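Local structure of ABC transporter, periplasmic solute-binding protein (Rhizobium meliloti, 4WED) at residues W58-V69 / L163-L172; V268-V276 / A317-L325. The protein probably binds a small solute, perhaps a peptide or a nickel complex, in the periplasm and delivers it to its ABC transporter. One frame throughout, in Å; residues are numbered along the deposited sequence.

Contact 1. Residues W58-V69 / L163-L172. With NA (sodium ion), chain B.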
loop_
_atom_site.group_PDB
_atom_site.type_symbol
_atom_site.label_atom_id
_atom_site.label_comp_id
_atom_site.label_asym_id
_atom_site.label_seq_id
_atom_site.Cartn_x
_atom_site.Cartn_y
_atom_site.Cartn_z
ATOM N N TRP A 58 10.989 6.154 -5.093
ATOM C CA TRP A 58 11.263 4.766 -4.656
ATOM C C TRP A 58 11.466 3.804 -5.819
ATOM O O TRP A 58 12.416 3.042 -5.847
ATOM C CB TRP A 58 10.138 4.245 -3.766
ATOM C CG TRP A 58 9.942 5.031 -2.489
ATOM C CD1 TRP A 58 10.585 4.856 -1.316
ATOM C CD2 TRP A 58 8.998 6.091 -2.273
ATOM N NE1 TRP A 58 10.135 5.758 -0.377
ATOM C CE2 TRP A 58 9.145 6.514 -0.934
ATOM C CE3 TRP A 58 8.035 6.713 -3.083
ATOM C CZ2 TRP A 58 8.388 7.545 -0.388
ATOM C CZ3 TRP A 58 7.276 7.744 -2.549
ATOM C CH2 TRP A 58 7.461 8.155 -1.204
ATOM N N ALA A 59 10.572 3.851 -6.793
ATOM C CA ALA A 59 10.664 2.964 -7.931
ATOM C C ALA A 59 12.000 3.033 -8.666
ATOM O O ALA A 59 12.429 2.075 -9.279
ATOM C CB ALA A 59 9.521 3.261 -8.875
ATOM N N ILE A 60 12.674 4.162 -8.593
ATOM C CA ILE A 60 13.994 4.312 -9.241
ATOM C C ILE A 60 15.036 3.592 -8.460
ATOM O O ILE A 60 15.865 2.894 -9.044
ATOM C CB ILE A 60 14.455 5.787 -9.308
ATOM C CG1 ILE A 60 13.446 6.654 -10.080
ATOM C CG2 ILE A 60 15.818 5.913 -9.972
ATOM C CD1 ILE A 60 13.168 6.230 -11.515
ATOM N N GLN A 61 14.957 3.699 -7.145
ATOM C CA GLN A 61 15.858 3.014 -6.233
ATOM C C GLN A 61 15.729 1.526 -6.427
ATOM O O GLN A 61 16.690 0.796 -6.365
ATOM C CB GLN A 61 15.539 3.391 -4.796
ATOM C CG GLN A 61 16.226 4.648 -4.329
ATOM C CD GLN A 61 15.510 5.320 -3.198
ATOM O OE1 GLN A 61 14.309 5.468 -3.212
ATOM N NE2 GLN A 61 16.255 5.733 -2.208
ATOM N N ASP A 62 14.514 1.092 -6.697
ATOM C CA ASP A 62 14.217 -0.305 -6.897
ATOM C C ASP A 62 14.924 -0.876 -8.108
ATOM O O ASP A 62 15.059 -2.075 -8.235
ATOM C CB ASP A 62 12.719 -0.502 -6.982
ATOM C CG ASP A 62 12.332 -1.932 -7.117
ATOM O OD1 ASP A 62 12.827 -2.785 -6.381
ATOM O OD2 ASP A 62 11.515 -2.202 -7.979
ATOM N N LEU A 63 15.348 -0.005 -9.009
ATOM C CA LEU A 63 16.119 -0.394 -10.185
ATOM C C LEU A 63 17.489 -1.014 -9.954
ATOM O O LEU A 63 17.892 -1.890 -10.675
ATOM C CB LEU A 63 16.274 0.799 -11.106
ATOM C CG LEU A 63 14.984 1.162 -11.797
ATOM C CD1 LEU A 63 15.146 2.504 -12.467
ATOM C CD2 LEU A 63 14.667 0.076 -12.801
HETATM N N MSE A 64 18.220 -0.515 -8.978
HETATM C CA MSE A 64 19.585 -0.965 -8.693
HETATM C C MSE A 64 19.793 -1.393 -7.280
HETATM O O MSE A 64 20.821 -1.989 -6.974
HETATM C CB MSE A 64 20.599 0.156 -9.026
HETATM C CG MSE A 64 20.711 1.248 -7.965
HETATM SE SE MSE A 64 19.220 2.546 -8.063
HETATM C CE MSE A 64 19.816 3.395 -9.759
ATOM N N PHE A 65 18.874 -1.069 -6.382
ATOM C CA PHE A 65 19.022 -1.519 -5.004
ATOM C C PHE A 65 18.177 -2.748 -4.733
ATOM O O PHE A 65 17.040 -2.878 -5.198
ATOM C CB PHE A 65 18.819 -0.362 -4.007
ATOM C CG PHE A 65 19.874 0.744 -4.151
ATOM C CD1 PHE A 65 21.225 0.479 -3.892
ATOM C CD2 PHE A 65 19.525 2.024 -4.513
ATOM C CE1 PHE A 65 22.181 1.476 -3.992
ATOM C CE2 PHE A 65 20.480 3.027 -4.634
ATOM C CZ PHE A 65 21.814 2.746 -4.384
ATOM N N GLU A 66 18.754 -3.680 -3.998
ATOM C CA GLU A 66 18.046 -4.902 -3.672
ATOM C C GLU A 66 17.985 -5.113 -2.196
ATOM O O GLU A 66 18.889 -4.706 -1.471
ATOM C CB GLU A 66 18.680 -6.101 -4.349
ATOM C CG GLU A 66 18.290 -6.235 -5.809
ATOM C CD GLU A 66 18.934 -7.432 -6.486
ATOM O OE1 GLU A 66 20.153 -7.589 -6.246
ATOM O OE2 GLU A 66 18.245 -8.192 -7.253
ATOM N N PRO A 67 16.883 -5.724 -1.724
ATOM C CA PRO A 67 16.763 -6.093 -0.312
ATOM C C PRO A 67 17.219 -7.534 -0.019
ATOM O O PRO A 67 17.505 -8.325 -0.928
ATOM C CB PRO A 67 15.256 -6.002 -0.084
ATOM C CG PRO A 67 14.710 -6.528 -1.379
ATOM C CD PRO A 67 15.665 -6.061 -2.472
ATOM N N LEU A 68 17.212 -7.879 1.262
ATOM C CA LEU A 68 17.428 -9.240 1.668
ATOM C C LEU A 68 16.311 -10.149 1.158
ATOM O O LEU A 68 16.569 -11.242 0.625
ATOM C CB LEU A 68 17.444 -9.309 3.204
ATOM C CG LEU A 68 18.647 -8.630 3.831
ATOM C CD1 LEU A 68 18.402 -8.465 5.320
ATOM C CD2 LEU A 68 19.905 -9.444 3.592
ATOM N N VAL A 69 15.075 -9.706 1.366
ATOM C CA VAL A 69 13.894 -10.450 0.925
ATOM C C VAL A 69 13.017 -9.493 0.171
ATOM O O VAL A 69 13.031 -8.289 0.436
ATOM C CB VAL A 69 13.077 -11.037 2.102
ATOM C CG1 VAL A 69 13.881 -12.097 2.808
ATOM C CG2 VAL A 69 12.654 -9.984 3.111
ATOM N N LEU A 163 11.744 -5.684 5.949
ATOM C CA LEU A 163 13.046 -5.844 5.339
ATOM C C LEU A 163 12.925 -5.905 3.815
ATOM O O LEU A 163 13.945 -5.916 3.111
ATOM C CB LEU A 163 13.751 -7.106 5.855
ATOM C CG LEU A 163 14.247 -7.120 7.336
ATOM C CD1 LEU A 163 14.708 -8.506 7.783
ATOM C CD2 LEU A 163 15.335 -6.113 7.593
ATOM N N SER A 164 11.695 -6.012 3.320
ATOM C CA SER A 164 11.422 -5.917 1.878
ATOM C C SER A 164 11.354 -4.459 1.396
ATOM O O SER A 164 11.331 -4.256 0.238
ATOM C CB SER A 164 10.142 -6.607 1.519
ATOM O OG SER A 164 9.020 -5.848 1.969
ATOM N N TYR A 165 11.389 -3.453 2.274
ATOM C CA TYR A 165 11.109 -2.093 1.829
ATOM C C TYR A 165 12.165 -1.571 0.857
ATOM O O TYR A 165 13.289 -2.075 0.793
ATOM C CB TYR A 165 11.067 -1.120 3.010
ATOM C CG TYR A 165 9.903 -1.220 3.947
ATOM C CD1 TYR A 165 8.937 -2.226 3.834
ATOM C CD2 TYR A 165 9.815 -0.342 5.030
ATOM C CE1 TYR A 165 7.916 -2.330 4.761
ATOM C CE2 TYR A 165 8.786 -0.436 5.950
ATOM C CZ TYR A 165 7.857 -1.435 5.823
ATOM O OH TYR A 165 6.836 -1.493 6.737
ATOM N N THR A 166 11.774 -0.536 0.131
ATOM C CA THR A 166 12.624 0.069 -0.880
ATOM C C THR A 166 13.718 0.770 -0.108
ATOM O O THR A 166 14.861 0.643 -0.430
ATOM C CB THR A 166 11.851 1.014 -1.838
ATOM O OG1 THR A 166 10.957 0.232 -2.662
ATOM C CG2 THR A 166 12.825 1.779 -2.786
ATOM N N ARG A 167 13.365 1.485 0.943
ATOM C CA ARG A 167 14.358 2.123 1.796
ATOM C C ARG A 167 13.887 2.022 3.231
ATOM O O ARG A 167 12.692 1.968 3.459
ATOM C CB ARG A 167 14.499 3.587 1.412
ATOM C CG ARG A 167 13.215 4.366 1.577
ATOM C CD ARG A 167 13.442 5.857 1.499
ATOM N NE ARG A 167 13.586 6.285 0.120
ATOM C CZ ARG A 167 12.893 7.261 -0.439
ATOM N NH1 ARG A 167 11.999 7.934 0.256
ATOM N NH2 ARG A 167 13.102 7.555 -1.699
ATOM N N PRO A 168 14.787 2.007 4.214
ATOM C CA PRO A 168 16.245 2.100 4.060
ATOM C C PRO A 168 16.972 0.761 4.028
ATOM O O PRO A 168 18.182 0.687 4.210
ATOM C CB PRO A 168 16.641 2.795 5.349
ATOM C CG PRO A 168 15.739 2.176 6.351
ATOM C CD PRO A 168 14.416 2.013 5.642
ATOM N N THR A 169 16.236 -0.286 3.732
ATOM C CA THR A 169 16.706 -1.638 3.944
ATOM C C THR A 169 17.582 -2.267 2.869
ATOM O O THR A 169 17.725 -3.498 2.853
ATOM C CB THR A 169 15.469 -2.524 4.077
ATOM O OG1 THR A 169 14.556 -2.205 3.012
ATOM C CG2 THR A 169 14.825 -2.230 5.377
ATOM N N ARG A 170 18.151 -1.476 1.971
ATOM C CA ARG A 170 18.835 -2.077 0.828
ATOM C C ARG A 170 20.305 -1.776 0.833
ATOM O O ARG A 170 20.752 -0.987 1.649
ATOM C CB ARG A 170 18.138 -1.700 -0.467
ATOM C CG ARG A 170 16.645 -2.006 -0.365
ATOM C CD ARG A 170 15.985 -2.110 -1.721
ATOM N NE ARG A 170 14.611 -2.540 -1.593
ATOM C CZ ARG A 170 13.823 -2.814 -2.638
ATOM N NH1 ARG A 170 14.284 -2.680 -3.894
ATOM N NH2 ARG A 170 12.571 -3.213 -2.440
ATOM N N PHE A 171 21.029 -2.395 -0.104
ATOM C CA PHE A 171 22.481 -2.591 -0.038
ATOM C C PHE A 171 23.351 -1.842 -1.070
ATOM O O PHE A 171 23.264 -2.048 -2.316
ATOM C CB PHE A 171 22.750 -4.092 -0.025
ATOM C CG PHE A 171 22.161 -4.755 1.188
ATOM C CD1 PHE A 171 20.827 -5.149 1.192
ATOM C CD2 PHE A 171 22.908 -4.892 2.367
ATOM C CE1 PHE A 171 20.256 -5.721 2.317
ATOM C CE2 PHE A 171 22.335 -5.456 3.502
ATOM C CZ PHE A 171 20.996 -5.859 3.483
ATOM N N LEU A 172 24.202 -0.962 -0.512
ATOM C CA LEU A 172 25.033 -0.038 -1.267
ATOM C C LEU A 172 26.457 -0.478 -1.129
ATOM O O LEU A 172 26.900 -0.748 -0.028
ATOM C CB LEU A 172 24.893 1.364 -0.671
ATOM C CG LEU A 172 25.871 2.470 -1.104
ATOM C CD1 LEU A 172 25.628 2.923 -2.549
ATOM C CD2 LEU A 172 25.741 3.659 -0.169
HETATM NA NA NA B . 10.977 -4.424 -7.462
HETATM O O HOH W 1 21.452 -3.475 -3.660
HETATM O O HOH W 2 16.624 -5.891 3.327
HETATM O O HOH W 3 11.680 -5.074 -5.080
HETATM O O HOH W 4 9.870 -4.198 -9.626
HETATM O O HOH W 5 12.944 -4.623 -8.103
#
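R170 reaches from 163-172 to D62 and F65 of 58-69. Its NH1 forms a salt bridge with D62 OD1 (2.9 Å, 161° at the hydrogen), met on the anti lone pair of OD1, although the carboxylate is turned 70° from the guanidinium. NH1 also bonds F65 O at 3.1 Å, from above that carbonyl plane. NE and NH2 turn back to their own loop, NE to Y165 O at 2.8 Å and NH2 to S164 O at 3.1 Å; NH2 also reaches weakly to a sodium-bound water. P67 CD lies 3.7 Å above the guanidinium centre, and T166 OG1, itself bonded to Y514, lies over the opposite face. The extended R170 chain (chi3 174°) carries the group past E66. With an alanine here, F65 O, S164 O and Y165 O would probably each lose this donor, and D62 OD1 its guanidinium partner. D62 also chelates a sodium ion, OD2 at 2.3 Å, in a site completed by D515 and three waters. On helix 58-61, W58 NE1 sits over the rim of one face of the R167 guanidinium; R167 NH2 bonds Q61 OE1 (2.8 Å) and A56 O. At the far end F171 CZ meets L68 CG at 3.6 Å, and the ring edge faces E66 O. One buried arginine thus ties two loops together beside a metal, and sodium and guanidinium on one carboxylate would favour its ionised form.

Contact 2. Residues V268-V276 / A317-L325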
loop_
_atom_site.group_PDB
_atom_site.type_symbol
_atom_site.label_atom_id
_atom_site.label_comp_id
_atom_site.label_asym_id
_atom_site.label_seq_id
_atom_site.Cartn_x
_atom_site.Cartn_y
_atom_site.Cartn_z
ATOM N N VAL A 268 -5.212 -2.725 -15.132
ATOM C CA VAL A 268 -5.780 -2.315 -13.877
ATOM C C VAL A 268 -5.502 -3.417 -12.886
ATOM O O VAL A 268 -5.862 -4.581 -13.079
ATOM C CB VAL A 268 -7.317 -2.134 -13.943
ATOM C CG1 VAL A 268 -7.794 -1.346 -12.735
ATOM C CG2 VAL A 268 -7.726 -1.430 -15.226
ATOM N N ASP A 269 -4.843 -3.015 -11.828
ATOM C CA ASP A 269 -4.590 -3.849 -10.689
ATOM C C ASP A 269 -5.704 -3.448 -9.687
ATOM O O ASP A 269 -5.900 -2.249 -9.411
ATOM C CB ASP A 269 -3.158 -3.500 -10.264
ATOM C CG ASP A 269 -2.715 -4.127 -8.983
ATOM O OD1 ASP A 269 -3.463 -4.930 -8.406
ATOM O OD2 ASP A 269 -1.581 -3.754 -8.530
ATOM N N PRO A 270 -6.474 -4.434 -9.170
ATOM C CA PRO A 270 -7.493 -4.146 -8.130
ATOM C C PRO A 270 -6.938 -3.474 -6.859
ATOM O O PRO A 270 -7.702 -2.854 -6.112
ATOM C CB PRO A 270 -8.054 -5.523 -7.775
ATOM C CG PRO A 270 -7.651 -6.424 -8.874
ATOM C CD PRO A 270 -6.399 -5.874 -9.484
ATOM N N GLY A 271 -5.637 -3.610 -6.605
ATOM C CA GLY A 271 -4.988 -2.740 -5.646
ATOM C C GLY A 271 -4.914 -3.287 -4.243
ATOM O O GLY A 271 -5.287 -4.421 -3.999
ATOM N N ASN A 272 -4.424 -2.453 -3.321
ATOM C CA ASN A 272 -4.129 -2.871 -1.961
ATOM C C ASN A 272 -4.397 -1.844 -0.857
ATOM O O ASN A 272 -4.057 -2.067 0.307
ATOM C CB ASN A 272 -2.687 -3.413 -1.879
ATOM C CG ASN A 272 -1.645 -2.419 -2.365
ATOM O OD1 ASN A 272 -1.466 -1.354 -1.799
ATOM N ND2 ASN A 272 -0.900 -2.804 -3.368
ATOM N N VAL A 273 -5.065 -0.777 -1.219
ATOM C CA VAL A 273 -5.555 0.274 -0.343
ATOM C C VAL A 273 -7.093 0.163 -0.427
ATOM O O VAL A 273 -7.681 -0.055 -1.508
ATOM C CB VAL A 273 -5.134 1.715 -0.828
ATOM C CG1 VAL A 273 -5.826 2.827 -0.049
ATOM C CG2 VAL A 273 -3.629 1.945 -0.712
ATOM N N THR A 274 -7.738 0.310 0.729
ATOM C CA THR A 274 -9.172 0.215 0.811
ATOM C C THR A 274 -9.707 1.540 1.264
ATOM O O THR A 274 -9.169 2.178 2.192
ATOM C CB THR A 274 -9.614 -0.894 1.778
ATOM O OG1 THR A 274 -8.845 -2.090 1.496
ATOM C CG2 THR A 274 -11.137 -1.164 1.632
ATOM N N LEU A 275 -10.733 1.974 0.564
ATOM C CA LEU A 275 -11.542 3.096 1.017
ATOM C C LEU A 275 -12.602 2.548 1.899
ATOM O O LEU A 275 -13.386 1.742 1.459
ATOM C CB LEU A 275 -12.211 3.820 -0.147
ATOM C CG LEU A 275 -13.141 4.960 0.254
ATOM C CD1 LEU A 275 -12.356 6.187 0.633
ATOM C CD2 LEU A 275 -14.029 5.296 -0.917
ATOM N N VAL A 276 -12.646 3.031 3.122
ATOM C CA VAL A 276 -13.480 2.435 4.157
ATOM C C VAL A 276 -14.294 3.554 4.727
ATOM O O VAL A 276 -13.775 4.636 4.972
ATOM C CB VAL A 276 -12.624 1.829 5.296
ATOM C CG1 VAL A 276 -13.494 1.123 6.316
ATOM C CG2 VAL A 276 -11.627 0.841 4.730
ATOM N N ALA A 317 -15.512 -3.592 -2.152
ATOM C CA ALA A 317 -14.826 -4.254 -1.050
ATOM C C ALA A 317 -15.834 -4.995 -0.184
ATOM O O ALA A 317 -16.861 -4.445 0.219
ATOM C CB ALA A 317 -14.059 -3.242 -0.223
ATOM N N GLY A 318 -15.546 -6.261 0.035
ATOM C CA GLY A 318 -16.170 -7.025 1.098
ATOM C C GLY A 318 -15.317 -7.043 2.371
ATOM O O GLY A 318 -15.835 -7.129 3.455
ATOM N N ASN A 319 -14.010 -6.972 2.232
ATOM C CA ASN A 319 -13.091 -7.086 3.371
ATOM C C ASN A 319 -12.306 -5.809 3.535
ATOM O O ASN A 319 -12.117 -5.038 2.575
ATOM C CB ASN A 319 -12.122 -8.218 3.131
ATOM C CG ASN A 319 -12.819 -9.535 3.045
ATOM O OD1 ASN A 319 -13.711 -9.706 2.227
ATOM N ND2 ASN A 319 -12.466 -10.455 3.908
HETATM N N MSE A 320 -11.866 -5.562 4.756
HETATM C CA MSE A 320 -11.068 -4.384 5.006
HETATM C C MSE A 320 -9.841 -4.407 4.166
HETATM O O MSE A 320 -9.344 -3.356 3.773
HETATM C CB MSE A 320 -10.654 -4.290 6.449
HETATM C CG MSE A 320 -10.063 -2.915 6.812
HETATM SE SE MSE A 320 -9.453 -2.990 8.733
HETATM C CE MSE A 320 -8.284 -1.379 8.750
ATOM N N PHE A 321 -9.318 -5.590 3.892
ATOM C CA PHE A 321 -8.115 -5.708 3.106
ATOM C C PHE A 321 -8.395 -6.630 1.954
ATOM O O PHE A 321 -8.991 -7.712 2.150
ATOM C CB PHE A 321 -7.011 -6.302 3.922
ATOM C CG PHE A 321 -6.617 -5.468 5.074
ATOM C CD1 PHE A 321 -5.975 -4.230 4.873
ATOM C CD2 PHE A 321 -6.845 -5.906 6.373
ATOM C CE1 PHE A 321 -5.592 -3.439 5.946
ATOM C CE2 PHE A 321 -6.457 -5.123 7.432
ATOM C CZ PHE A 321 -5.824 -3.885 7.223
ATOM N N SER A 322 -7.957 -6.220 0.762
ATOM C CA SER A 322 -8.078 -7.095 -0.412
ATOM C C SER A 322 -7.166 -8.311 -0.263
ATOM O O SER A 322 -6.261 -8.334 0.579
ATOM C CB SER A 322 -7.779 -6.343 -1.727
ATOM O OG SER A 322 -6.400 -6.411 -2.070
ATOM N N ALA A 323 -7.421 -9.305 -1.106
ATOM C CA ALA A 323 -6.691 -10.602 -1.130
ATOM C C ALA A 323 -5.214 -10.462 -1.545
ATOM O O ALA A 323 -4.392 -11.326 -1.271
ATOM C CB ALA A 323 -7.424 -11.552 -2.084
ATOM N N ALA A 324 -4.894 -9.357 -2.216
ATOM C CA ALA A 324 -3.534 -9.005 -2.544
ATOM C C ALA A 324 -2.653 -8.885 -1.282
ATOM O O ALA A 324 -1.427 -9.067 -1.364
ATOM C CB ALA A 324 -3.512 -7.685 -3.335
ATOM N N LEU A 325 -3.251 -8.561 -0.137
ATOM C CA LEU A 325 -2.471 -8.414 1.096
ATOM C C LEU A 325 -2.291 -9.707 1.781
ATOM O O LEU A 325 -3.107 -10.610 1.620
ATOM C CB LEU A 325 -3.127 -7.434 2.065
ATOM C CG LEU A 325 -3.033 -6.041 1.416
ATOM C CD1 LEU A 325 -4.247 -5.212 1.781
ATOM C CD2 LEU A 325 -1.720 -5.337 1.773
HETATM O O HOH W 6 -6.760 -3.440 0.645
#
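The peptide carbonyls of G271 and M320 are the flat groups met across this contact: S322 OG reaches G271 O in the carbonyl plane (3.0 Å), whereas T274 OG1 comes to M320 O from above the plane (2.7 Å). The F321 ring has CG of selenomethionine M320 over the centre of one face, and both side chains pack on S432 and L433 of helix 430-437. The site is a connection within the antiparallel sheet, where strands 265-269 and 274-279 both pair with 488-500 and an Asx turn, D269 OD1 accepting from G271 N, begins the link between them. At G271 phi is positive (94°), a conformation in which a side chain would collide with the O of P270, which suits glycine. Facing it, 317-325 makes a type I turn from S322 to L325, and S322 OG also accepts a weak bond from A324 N. T274 has its methyl anti to the backbone N and OG1 beside it, an arrangement that lays CG2 against A317 CB (4.0 Å) while the hydroxyl serves M320. A water donates to T274 OG1 at 2.6 Å and accepts from S322 N at 3.0 Å, bridging the segments. N272 OD1 turns to A425 N, outside the pair. Beyond the hydroxyl grips, L325 CD1 rests 3.5 Å from N272 O.

Overall arrangement
Both contacts are largely buried, yet they stand apart: their centres are 24 Å from one another and their nearest atoms about 11 Å, without touching, and contact 1 closes along the chain before contact 2 opens. They share no helix or strand. Contact 1 joins helix 58-61 and the chain after it to the loop following helix 159-162, and its main bonds come from two arginines, one of them in a salt bridge to the carboxylate that holds the sodium. Contact 2, nearer the centre of the chain, fastens a sheet connection to the loop after strand 315-316 through neutral hydroxyls, carbonyls and a water; its interface is smaller and includes exposed A324.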